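Local atomic coordinates of major extracellular endoglucanase (PDB entry 4TUF), a protein that hydrolyses internal beta-1,4-glucosidic linkages in cellulose, lichenin and cereal beta-D-glucans, here as the catalytic domain of a longer secreted enzyme. Residues 133-144 with 180-191; 162-173 with 195-203. All coordinates share one frame; numbering follows the deposited sequence.

Contact 1 of 2, residues 133-144 with 180-191. With 2HP (dihydrogenphosphate ion), chain G; 2HP (dihydrogenphosphate ion), chain K.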
loop_
_atom_site.group_PDB
_atom_site.type_symbol
_atom_site.label_atom_id
_atom_site.label_comp_id
_atom_site.label_asym_id
_atom_site.label_seq_id
_atom_site.Cartn_x
_atom_site.Cartn_y
_atom_site.Cartn_z
ATOM N N LEU A 133 -10.134 -15.165 -0.444
ATOM C CA LEU A 133 -10.879 -14.844 0.767
ATOM C C LEU A 133 -10.333 -15.598 1.977
ATOM O O LEU A 133 -10.212 -15.027 3.065
ATOM C CB LEU A 133 -12.357 -15.160 0.582
ATOM C CG LEU A 133 -13.062 -14.367 -0.515
ATOM C CD1 LEU A 133 -14.421 -14.965 -0.818
ATOM C CD2 LEU A 133 -13.200 -12.918 -0.100
ATOM N N ALA A 134 -9.995 -16.872 1.793
ATOM C CA ALA A 134 -9.501 -17.670 2.913
ATOM C C ALA A 134 -8.193 -17.091 3.443
ATOM O O ALA A 134 -7.950 -17.077 4.649
ATOM C CB ALA A 134 -9.320 -19.119 2.505
ATOM N N ASP A 135 -7.362 -16.584 2.541
ATOM C CA ASP A 135 -6.072 -16.046 2.943
ATOM C C ASP A 135 -6.237 -14.729 3.702
ATOM O O ASP A 135 -5.557 -14.500 4.702
ATOM C CB ASP A 135 -5.163 -15.885 1.720
ATOM C CG ASP A 135 -4.641 -17.231 1.202
ATOM O OD1 ASP A 135 -4.696 -18.229 1.963
ATOM O OD2 ASP A 135 -4.181 -17.299 0.040
ATOM N N LEU A 136 -7.154 -13.880 3.243
ATOM C CA LEU A 136 -7.529 -12.681 3.994
ATOM C C LEU A 136 -8.021 -13.031 5.405
ATOM O O LEU A 136 -7.610 -12.407 6.382
ATOM C CB LEU A 136 -8.609 -11.889 3.249
ATOM C CG LEU A 136 -8.233 -11.296 1.884
ATOM C CD1 LEU A 136 -9.418 -10.585 1.263
ATOM C CD2 LEU A 136 -7.042 -10.354 1.990
ATOM N N ARG A 137 -8.896 -14.023 5.517
ATOM C CA ARG A 137 -9.384 -14.423 6.831
ATOM C C ARG A 137 -8.260 -14.987 7.682
ATOM O O ARG A 137 -8.242 -14.778 8.893
ATOM C CB ARG A 137 -10.512 -15.452 6.725
ATOM C CG ARG A 137 -11.828 -14.899 6.209
ATOM C CD ARG A 137 -13.002 -15.794 6.601
ATOM N NE ARG A 137 -12.836 -17.147 6.082
ATOM C CZ ARG A 137 -13.233 -17.536 4.878
ATOM N NH1 ARG A 137 -13.830 -16.672 4.064
ATOM N NH2 ARG A 137 -13.033 -18.788 4.489
ATOM N N PHE A 138 -7.325 -15.698 7.054
ATOM C CA PHE A 138 -6.202 -16.286 7.793
ATOM C C PHE A 138 -5.382 -15.210 8.473
ATOM O O PHE A 138 -5.036 -15.310 9.649
ATOM C CB PHE A 138 -5.286 -17.099 6.874
ATOM C CG PHE A 138 -4.070 -17.648 7.573
ATOM C CD1 PHE A 138 -4.129 -18.858 8.242
ATOM C CD2 PHE A 138 -2.871 -16.950 7.571
ATOM C CE1 PHE A 138 -3.023 -19.359 8.884
ATOM C CE2 PHE A 138 -1.759 -17.450 8.218
ATOM C CZ PHE A 138 -1.834 -18.656 8.876
ATOM N N VAL A 139 -5.055 -14.187 7.703
ATOM C CA VAL A 139 -4.272 -13.081 8.203
ATOM C C VAL A 139 -5.037 -12.313 9.282
ATOM O O VAL A 139 -4.483 -11.967 10.329
ATOM C CB VAL A 139 -3.880 -12.155 7.054
ATOM C CG1 VAL A 139 -3.464 -10.818 7.578
ATOM C CG2 VAL A 139 -2.768 -12.800 6.234
ATOM N N ALA A 140 -6.318 -12.072 9.038
ATOM C CA ALA A 140 -7.131 -11.340 9.998
ATOM C C ALA A 140 -7.232 -12.125 11.298
ATOM O O ALA A 140 -7.109 -11.563 12.389
ATOM C CB ALA A 140 -8.511 -11.060 9.424
ATOM N N ASN A 141 -7.434 -13.432 11.173
ATOM C CA ASN A 141 -7.558 -14.297 12.333
ATOM C C ASN A 141 -6.290 -14.320 13.178
ATOM O O ASN A 141 -6.344 -14.316 14.406
ATOM C CB ASN A 141 -7.909 -15.709 11.891
ATOM C CG ASN A 141 -8.284 -16.595 13.047
ATOM O OD1 ASN A 141 -8.719 -16.114 14.093
ATOM N ND2 ASN A 141 -8.128 -17.900 12.867
ATOM N N ARG A 142 -5.143 -14.323 12.514
ATOM C CA ARG A 142 -3.874 -14.464 13.209
ATOM C C ARG A 142 -3.472 -13.210 13.981
ATOM O O ARG A 142 -3.027 -13.297 15.120
ATOM C CB ARG A 142 -2.781 -14.832 12.214
ATOM C CG ARG A 142 -1.533 -15.362 12.852
ATOM C CD ARG A 142 -0.551 -15.805 11.800
ATOM N NE ARG A 142 0.596 -16.479 12.395
ATOM C CZ ARG A 142 0.652 -17.787 12.602
ATOM N NH1 ARG A 142 -0.374 -18.547 12.260
ATOM N NH2 ARG A 142 1.731 -18.330 13.144
ATOM N N TYR A 143 -3.647 -12.044 13.368
ATOM C CA TYR A 143 -3.111 -10.806 13.934
ATOM C C TYR A 143 -4.166 -9.874 14.531
ATOM O O TYR A 143 -3.861 -8.729 14.855
ATOM C CB TYR A 143 -2.309 -10.062 12.859
ATOM C CG TYR A 143 -1.215 -10.926 12.266
ATOM C CD1 TYR A 143 -0.147 -11.354 13.046
ATOM C CD2 TYR A 143 -1.258 -11.333 10.937
ATOM C CE1 TYR A 143 0.846 -12.153 12.517
ATOM C CE2 TYR A 143 -0.265 -12.134 10.402
ATOM C CZ TYR A 143 0.783 -12.540 11.196
ATOM O OH TYR A 143 1.780 -13.337 10.677
ATOM N N LYS A 144 -5.391 -10.364 14.703
ATOM C CA LYS A 144 -6.490 -9.510 15.158
ATOM C C LYS A 144 -6.296 -8.969 16.574
ATOM O O LYS A 144 -6.974 -8.022 16.973
ATOM C CB LYS A 144 -7.820 -10.262 15.086
ATOM C CG LYS A 144 -8.038 -11.284 16.186
ATOM C CD LYS A 144 -9.352 -12.030 15.976
ATOM C CE LYS A 144 -9.438 -13.258 16.867
ATOM N NZ LYS A 144 -8.191 -14.081 16.803
ATOM N N GLY A 180 -14.535 -9.577 0.172
ATOM C CA GLY A 180 -13.312 -9.568 0.956
ATOM C C GLY A 180 -13.501 -8.815 2.258
ATOM O O GLY A 180 -13.046 -9.249 3.318
ATOM N N SER A 181 -14.184 -7.679 2.169
ATOM C CA SER A 181 -14.524 -6.877 3.333
ATOM C C SER A 181 -15.285 -7.702 4.373
ATOM O O SER A 181 -14.905 -7.746 5.545
ATOM C CB SER A 181 -15.353 -5.663 2.904
ATOM O OG SER A 181 -15.625 -4.812 4.001
ATOM N N ALA A 182 -16.351 -8.362 3.932
ATOM C CA ALA A 182 -17.187 -9.174 4.810
ATOM C C ALA A 182 -16.380 -10.269 5.505
ATOM O O ALA A 182 -16.563 -10.518 6.697
ATOM C CB ALA A 182 -18.337 -9.786 4.021
ATOM N N ALA A 183 -15.490 -10.919 4.756
ATOM C CA ALA A 183 -14.648 -11.980 5.293
ATOM C C ALA A 183 -13.745 -11.468 6.411
ATOM O O ALA A 183 -13.693 -12.054 7.494
ATOM C CB ALA A 183 -13.813 -12.605 4.186
ATOM N N VAL A 184 -13.038 -10.372 6.147
ATOM C CA VAL A 184 -12.122 -9.806 7.129
ATOM C C VAL A 184 -12.849 -9.313 8.382
ATOM O O VAL A 184 -12.413 -9.585 9.499
ATOM C CB VAL A 184 -11.302 -8.651 6.526
ATOM C CG1 VAL A 184 -10.522 -7.923 7.612
ATOM C CG2 VAL A 184 -10.359 -9.176 5.461
ATOM N N LEU A 185 -13.964 -8.607 8.207
ATOM C CA LEU A 185 -14.655 -8.002 9.348
ATOM C C LEU A 185 -15.400 -9.035 10.196
ATOM O O LEU A 185 -15.731 -8.783 11.354
ATOM C CB LEU A 185 -15.625 -6.915 8.877
ATOM C CG LEU A 185 -15.009 -5.627 8.318
ATOM C CD1 LEU A 185 -16.092 -4.602 7.991
ATOM C CD2 LEU A 185 -13.988 -5.039 9.284
ATOM N N ALA A 186 -15.664 -10.201 9.624
ATOM C CA ALA A 186 -16.311 -11.265 10.381
ATOM C C ALA A 186 -15.358 -11.799 11.437
ATOM O O ALA A 186 -15.785 -12.328 12.461
ATOM C CB ALA A 186 -16.758 -12.384 9.455
ATOM N N VAL A 187 -14.061 -11.653 11.175
ATOM C CA VAL A 187 -13.028 -12.208 12.039
ATOM C C VAL A 187 -12.341 -11.118 12.845
ATOM O O VAL A 187 -12.006 -11.313 14.010
ATOM C CB VAL A 187 -11.965 -12.969 11.229
ATOM C CG1 VAL A 187 -11.017 -13.676 12.157
ATOM C CG2 VAL A 187 -12.621 -13.971 10.309
ATOM N N ALA A 188 -12.124 -9.975 12.203
ATOM C CA ALA A 188 -11.467 -8.831 12.831
ATOM C C ALA A 188 -12.312 -7.576 12.631
ATOM O O ALA A 188 -12.020 -6.762 11.760
ATOM C CB ALA A 188 -10.072 -8.637 12.253
ATOM N N PRO A 189 -13.378 -7.422 13.431
ATOM C CA PRO A 189 -14.341 -6.336 13.199
ATOM C C PRO A 189 -13.806 -4.941 13.537
ATOM O O PRO A 189 -14.466 -3.951 13.216
ATOM C CB PRO A 189 -15.516 -6.710 14.112
ATOM C CG PRO A 189 -14.935 -7.605 15.145
ATOM C CD PRO A 189 -13.825 -8.351 14.485
ATOM N N LYS A 190 -12.630 -4.867 14.154
ATOM C CA LYS A 190 -12.012 -3.587 14.489
ATOM C C LYS A 190 -10.912 -3.197 13.497
ATOM O O LYS A 190 -10.187 -2.223 13.709
ATOM C CB LYS A 190 -11.443 -3.636 15.909
ATOM C CG LYS A 190 -12.512 -3.618 16.990
ATOM C CD LYS A 190 -11.964 -3.980 18.355
ATOM C CE LYS A 190 -10.808 -3.077 18.736
ATOM N NZ LYS A 190 -10.353 -3.312 20.140
ATOM N N TRP A 191 -10.790 -3.959 12.414
ATOM C CA TRP A 191 -9.811 -3.658 11.377
ATOM C C TRP A 191 -10.378 -2.746 10.298
ATOM O O TRP A 191 -11.561 -2.816 9.979
ATOM C CB TRP A 191 -9.304 -4.941 10.726
ATOM C CG TRP A 191 -8.194 -5.608 11.470
ATOM C CD1 TRP A 191 -7.854 -5.427 12.779
ATOM C CD2 TRP A 191 -7.265 -6.559 10.940
ATOM N NE1 TRP A 191 -6.770 -6.214 13.099
ATOM C CE2 TRP A 191 -6.391 -6.917 11.986
ATOM C CE3 TRP A 191 -7.087 -7.143 9.681
ATOM C CZ2 TRP A 191 -5.357 -7.839 11.812
ATOM C CZ3 TRP A 191 -6.058 -8.054 9.510
ATOM C CH2 TRP A 191 -5.209 -8.393 10.567
HETATM P P 2HP G . -4.399 -21.389 0.327
HETATM O O1 2HP G . -5.272 -20.934 1.474
HETATM O O2 2HP G . -4.046 -20.204 -0.543
HETATM O O3 2HP G . -3.116 -21.984 0.862
HETATM O O4 2HP G . -5.137 -22.438 -0.481
HETATM P P 2HP K . -2.625 -20.880 4.400
HETATM O O1 2HP K . -1.847 -21.111 5.675
HETATM O O2 2HP K . -1.806 -20.052 3.439
HETATM O O3 2HP K . -2.947 -22.213 3.768
HETATM O O4 2HP K . -3.898 -20.134 4.716
#
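Trp191 and Val187 bury the most surface here, and both reach across to the helix that carries Ala140. The six-membered part of the Trp191 indole lies along residues 139-144. Its CZ3 comes 3.5 Å from Ala140 CA, and its CZ2 meets Tyr143 O at the ring edge, also at 3.5 Å. Ala188 CB sits over one face of the same indole and touches Ala140 CB at 4.0 Å. Val187 points at the other helix. Its CG1 is anti to the backbone N (chi1 -173°) and rests 3.5 Å from Asn141 CA. Its CG2 turns to the aliphatic part of Arg137. Further back, Leu133 CD2 packs 3.5 Å from Gly180 CA, and Ala183 CB touches Arg137 CG. No hydrogen bond links the two segments; packing of mostly apolar groups holds them together. Lys144 sends NZ back to its own segment, to Asn141 O at 3.0 Å. Underneath, Val139, Val184 and Trp191 all touch Leu152 of strand 149-153. The axes of residues 133-143 and 180-187 come within 8.5 Å and run 25° apart in the same general direction. Such neighbouring, similarly directed helices packed outside parallel strands are characteristic of the TIM barrel of glycosyl hydrolase family 5.

Contact 2 of 2, residues 162-173 with 195-203. With 2HP (dihydrogenphosphate ion), chain H.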
loop_
_atom_site.group_PDB
_atom_site.type_symbol
_atom_site.label_atom_id
_atom_site.label_comp_id
_atom_site.label_asym_id
_atom_site.label_seq_id
_atom_site.Cartn_x
_atom_site.Cartn_y
_atom_site.Cartn_z
ATOM N N ALA A 162 -10.037 -5.963 -14.827
ATOM C CA ALA A 162 -10.804 -5.536 -13.662
ATOM C C ALA A 162 -11.774 -4.423 -14.027
ATOM O O ALA A 162 -11.412 -3.475 -14.722
ATOM C CB ALA A 162 -9.868 -5.083 -12.545
ATOM N N THR A 163 -13.015 -4.551 -13.581
ATOM C CA THR A 163 -13.995 -3.497 -13.799
ATOM C C THR A 163 -14.685 -3.135 -12.485
ATOM O O THR A 163 -14.340 -3.655 -11.424
ATOM C CB THR A 163 -15.051 -3.900 -14.841
ATOM O OG1 THR A 163 -15.736 -5.081 -14.401
ATOM C CG2 THR A 163 -14.398 -4.169 -16.198
ATOM N N TRP A 164 -15.660 -2.239 -12.566
ATOM C CA TRP A 164 -16.328 -1.717 -11.385
ATOM C C TRP A 164 -17.746 -1.293 -11.762
ATOM O O TRP A 164 -17.934 -0.350 -12.531
ATOM C CB TRP A 164 -15.532 -0.543 -10.814
ATOM C CG TRP A 164 -16.031 0.027 -9.515
ATOM C CD1 TRP A 164 -17.314 0.355 -9.194
ATOM C CD2 TRP A 164 -15.235 0.384 -8.380
ATOM N NE1 TRP A 164 -17.371 0.874 -7.924
ATOM C CE2 TRP A 164 -16.107 0.904 -7.403
ATOM C CE3 TRP A 164 -13.871 0.308 -8.092
ATOM C CZ2 TRP A 164 -15.661 1.339 -6.161
ATOM C CZ3 TRP A 164 -13.429 0.741 -6.859
ATOM C CH2 TRP A 164 -14.320 1.247 -5.908
ATOM N N GLY A 165 -18.732 -2.015 -11.239
ATOM C CA GLY A 165 -20.131 -1.674 -11.416
ATOM C C GLY A 165 -20.717 -1.903 -12.796
ATOM O O GLY A 165 -21.626 -1.180 -13.210
ATOM N N THR A 166 -20.218 -2.910 -13.507
ATOM C CA THR A 166 -20.704 -3.203 -14.857
ATOM C C THR A 166 -21.725 -4.336 -14.883
ATOM O O THR A 166 -22.301 -4.635 -15.928
ATOM C CB THR A 166 -19.551 -3.583 -15.801
ATOM O OG1 THR A 166 -18.961 -4.812 -15.357
ATOM C CG2 THR A 166 -18.497 -2.495 -15.820
ATOM N N GLY A 167 -21.943 -4.971 -13.735
ATOM C CA GLY A 167 -22.856 -6.098 -13.660
ATOM C C GLY A 167 -22.206 -7.406 -14.079
ATOM O O GLY A 167 -22.873 -8.439 -14.171
ATOM N N ASN A 168 -20.901 -7.366 -14.335
ATOM C CA ASN A 168 -20.162 -8.559 -14.739
ATOM C C ASN A 168 -19.383 -9.151 -13.577
ATOM O O ASN A 168 -18.367 -8.593 -13.162
ATOM C CB ASN A 168 -19.212 -8.236 -15.885
ATOM C CG ASN A 168 -18.602 -9.468 -16.486
ATOM O OD1 ASN A 168 -19.300 -10.292 -17.072
ATOM N ND2 ASN A 168 -17.292 -9.604 -16.357
ATOM N N ALA A 169 -19.853 -10.284 -13.060
ATOM C CA ALA A 169 -19.323 -10.818 -11.806
ATOM C C ALA A 169 -17.862 -11.236 -11.922
ATOM O O ALA A 169 -17.109 -11.165 -10.953
ATOM C CB ALA A 169 -20.163 -11.987 -11.342
ATOM N N ALA A 170 -17.468 -11.663 -13.116
ATOM C CA ALA A 170 -16.138 -12.202 -13.341
ATOM C C ALA A 170 -15.049 -11.143 -13.253
ATOM O O ALA A 170 -13.875 -11.474 -13.119
ATOM C CB ALA A 170 -16.082 -12.889 -14.695
ATOM N N THR A 171 -15.430 -9.870 -13.328
ATOM C CA THR A 171 -14.448 -8.796 -13.427
ATOM C C THR A 171 -14.700 -7.610 -12.491
ATOM O O THR A 171 -13.834 -6.748 -12.345
ATOM C CB THR A 171 -14.373 -8.251 -14.867
ATOM O OG1 THR A 171 -15.659 -7.760 -15.263
ATOM C CG2 THR A 171 -13.930 -9.333 -15.834
ATOM N N ASP A 172 -15.872 -7.553 -11.867
ATOM C CA ASP A 172 -16.216 -6.406 -11.027
ATOM C C ASP A 172 -15.461 -6.409 -9.698
ATOM O O ASP A 172 -15.825 -7.118 -8.761
ATOM C CB ASP A 172 -17.723 -6.356 -10.766
ATOM C CG ASP A 172 -18.493 -5.685 -11.895
ATOM O OD1 ASP A 172 -17.854 -5.072 -12.781
ATOM O OD2 ASP A 172 -19.742 -5.761 -11.890
ATOM N N TRP A 173 -14.419 -5.590 -9.625
ATOM C CA TRP A 173 -13.605 -5.464 -8.423
ATOM C C TRP A 173 -14.401 -4.978 -7.217
ATOM O O TRP A 173 -14.122 -5.379 -6.084
ATOM C CB TRP A 173 -12.432 -4.518 -8.684
ATOM C CG TRP A 173 -11.712 -4.077 -7.448
ATOM C CD1 TRP A 173 -11.463 -2.794 -7.064
ATOM C CD2 TRP A 173 -11.149 -4.917 -6.428
ATOM N NE1 TRP A 173 -10.781 -2.777 -5.871
ATOM C CE2 TRP A 173 -10.576 -4.066 -5.458
ATOM C CE3 TRP A 173 -11.075 -6.302 -6.239
ATOM C CZ2 TRP A 173 -9.944 -4.554 -4.312
ATOM C CZ3 TRP A 173 -10.443 -6.787 -5.099
ATOM C CH2 TRP A 173 -9.889 -5.914 -4.152
ATOM N N VAL A 195 -9.285 -0.247 0.183
ATOM C CA VAL A 195 -9.685 -0.622 -1.165
ATOM C C VAL A 195 -9.009 0.274 -2.192
ATOM O O VAL A 195 -8.981 1.495 -2.049
ATOM C CB VAL A 195 -11.207 -0.542 -1.345
ATOM C CG1 VAL A 195 -11.598 -0.949 -2.763
ATOM C CG2 VAL A 195 -11.898 -1.424 -0.324
ATOM N N GLU A 196 -8.446 -0.343 -3.221
ATOM C CA GLU A 196 -7.767 0.401 -4.266
ATOM C C GLU A 196 -8.661 0.543 -5.480
ATOM O O GLU A 196 -9.692 -0.132 -5.607
ATOM C CB GLU A 196 -6.458 -0.284 -4.656
ATOM C CG GLU A 196 -5.511 -0.527 -3.484
ATOM C CD GLU A 196 -4.254 -1.266 -3.906
ATOM O OE1 GLU A 196 -3.791 -1.027 -5.045
ATOM O OE2 GLU A 196 -3.748 -2.093 -3.110
ATOM N N GLY A 197 -8.257 1.426 -6.381
ATOM C CA GLY A 197 -8.995 1.620 -7.604
ATOM C C GLY A 197 -8.658 0.568 -8.641
ATOM O O GLY A 197 -8.001 -0.433 -8.355
ATOM N N ILE A 198 -9.138 0.798 -9.854
ATOM C CA ILE A 198 -8.843 -0.062 -10.982
ATOM C C ILE A 198 -8.156 0.801 -12.032
ATOM O O ILE A 198 -7.618 1.860 -11.699
ATOM C CB ILE A 198 -10.118 -0.705 -11.538
ATOM C CG1 ILE A 198 -11.099 0.379 -11.990
ATOM C CG2 ILE A 198 -10.763 -1.579 -10.465
ATOM C CD1 ILE A 198 -12.215 -0.132 -12.869
ATOM N N THR A 199 -8.159 0.367 -13.286
ATOM C CA THR A 199 -7.673 1.236 -14.351
ATOM C C THR A 199 -8.842 1.724 -15.211
ATOM O O THR A 199 -9.746 2.387 -14.696
ATOM C CB THR A 199 -6.596 0.540 -15.216
ATOM O OG1 THR A 199 -7.019 -0.780 -15.567
ATOM C CG2 THR A 199 -5.306 0.447 -14.434
ATOM N N ASP A 200 -8.822 1.416 -16.508
ATOM C CA ASP A 200 -9.912 1.814 -17.405
ATOM C C ASP A 200 -11.195 1.052 -17.086
ATOM O O ASP A 200 -11.156 -0.136 -16.761
ATOM C CB ASP A 200 -9.531 1.579 -18.867
ATOM C CG ASP A 200 -8.636 2.670 -19.430
ATOM O OD1 ASP A 200 -8.215 3.567 -18.668
ATOM O OD2 ASP A 200 -8.346 2.624 -20.646
ATOM N N ASN A 201 -12.331 1.736 -17.189
ATOM C CA ASN A 201 -13.620 1.111 -16.917
ATOM C C ASN A 201 -14.655 1.422 -18.005
ATOM O O ASN A 201 -14.718 2.539 -18.517
ATOM C CB ASN A 201 -14.134 1.561 -15.551
ATOM C CG ASN A 201 -15.172 0.624 -14.985
ATOM O OD1 ASN A 201 -14.905 -0.561 -14.797
ATOM N ND2 ASN A 201 -16.359 1.150 -14.692
ATOM N N PRO A 202 -15.466 0.426 -18.377
ATOM C CA PRO A 202 -16.471 0.658 -19.424
ATOM C C PRO A 202 -17.615 1.603 -19.027
ATOM O O PRO A 202 -18.331 2.051 -19.922
ATOM C CB PRO A 202 -17.012 -0.748 -19.715
ATOM C CG PRO A 202 -16.593 -1.588 -18.571
ATOM C CD PRO A 202 -15.338 -0.998 -18.021
ATOM N N VAL A 203 -17.792 1.896 -17.739
ATOM C CA VAL A 203 -18.789 2.887 -17.318
ATOM C C VAL A 203 -18.255 3.827 -16.245
ATOM O O VAL A 203 -17.367 3.463 -15.480
ATOM C CB VAL A 203 -20.089 2.241 -16.755
ATOM C CG1 VAL A 203 -20.833 1.459 -17.825
ATOM C CG2 VAL A 203 -19.790 1.379 -15.537
HETATM P P 2HP H . -22.384 -8.157 -10.132
HETATM O O1 2HP H . -22.374 -9.183 -9.018
HETATM O O2 2HP H . -23.067 -6.887 -9.665
HETATM O O3 2HP H . -20.967 -7.831 -10.535
HETATM O O4 2HP H . -23.122 -8.739 -11.320
HETATM O O HOH W 1 -9.211 -1.931 -14.559
#
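Asn201 joins two loops that follow consecutive barrel strands of the TIM barrel, on the side where the active site lies. Its side-chain amide faces the backbone of Trp164. ND2 donates to Trp164 O at 3.1 Å, in the carbonyl plane and on a lone pair. OD1 accepts a weak bond from Trp164 N. ND2 also donates to Val203 O of its own loop, so the one nitrogen serves both loops. With CG anti to the backbone N (chi1 -160°), the amide reaches this backbone.

A third bond across the contact is made by Trp173. Its NE1 donates to Glu196 O at 2.9 Å, tilted 30° from the carbonyl plane. The Glu196 carboxylate accepts from Glu157 N and forms a salt bridge with Arg58. Glu157 is probably the proton donor. Between Asn201 and the Trp173 bond, Ile198 fills the middle. Its CG2 packs against Trp173 CD1, and its CD1 against Trp164 CB. A water accepts from Thr199 N and lies 2.7 Å from Ala162 O, bridging the loops. The Trp164 indole N-H is satisfied by Thr222 O.

Within 162-173, Asp172 OD1 accepts from Thr163 OG1, Thr166 OG1 and Thr166 N. The Thr163 hydroxyl comes on the anti side and both Thr166 donors on the syn side, all somewhat out of the carboxylate plane. These bonds gather the loop round one carboxylate oxygen. A dihydrogenphosphate ion lies beside the other, OD2. Thr163 OG1 also accepts from Thr171 OG1, which in turn receives Asn168 ND2 at 2.7 Å with a nearly straight N-H...O angle of 170°.

Overall arrangement
Both contacts belong to one TIM-barrel domain, their centres about 23 Å apart. Along the chain their segments alternate: 133-144, 162-173, 180-191, then 195-203. Helix 173-187 connects them, starting at the end of 162-173 and running on into contact 1. Strand 149-153 lies between the first two segments, and strand 192-195 leads from 180-191 into 195-203. These two strands pair in parallel in the barrel sheet. Contact 1 therefore joins neighbouring helices on the outside of the barrel, away from the probable catalytic glutamates, though Asp135 and Phe138 lie beside bound phosphate. Contact 2 joins loops at the catalytic end, with the Glu196 side chain about 4 Å from that of Glu157, the probable proton donor.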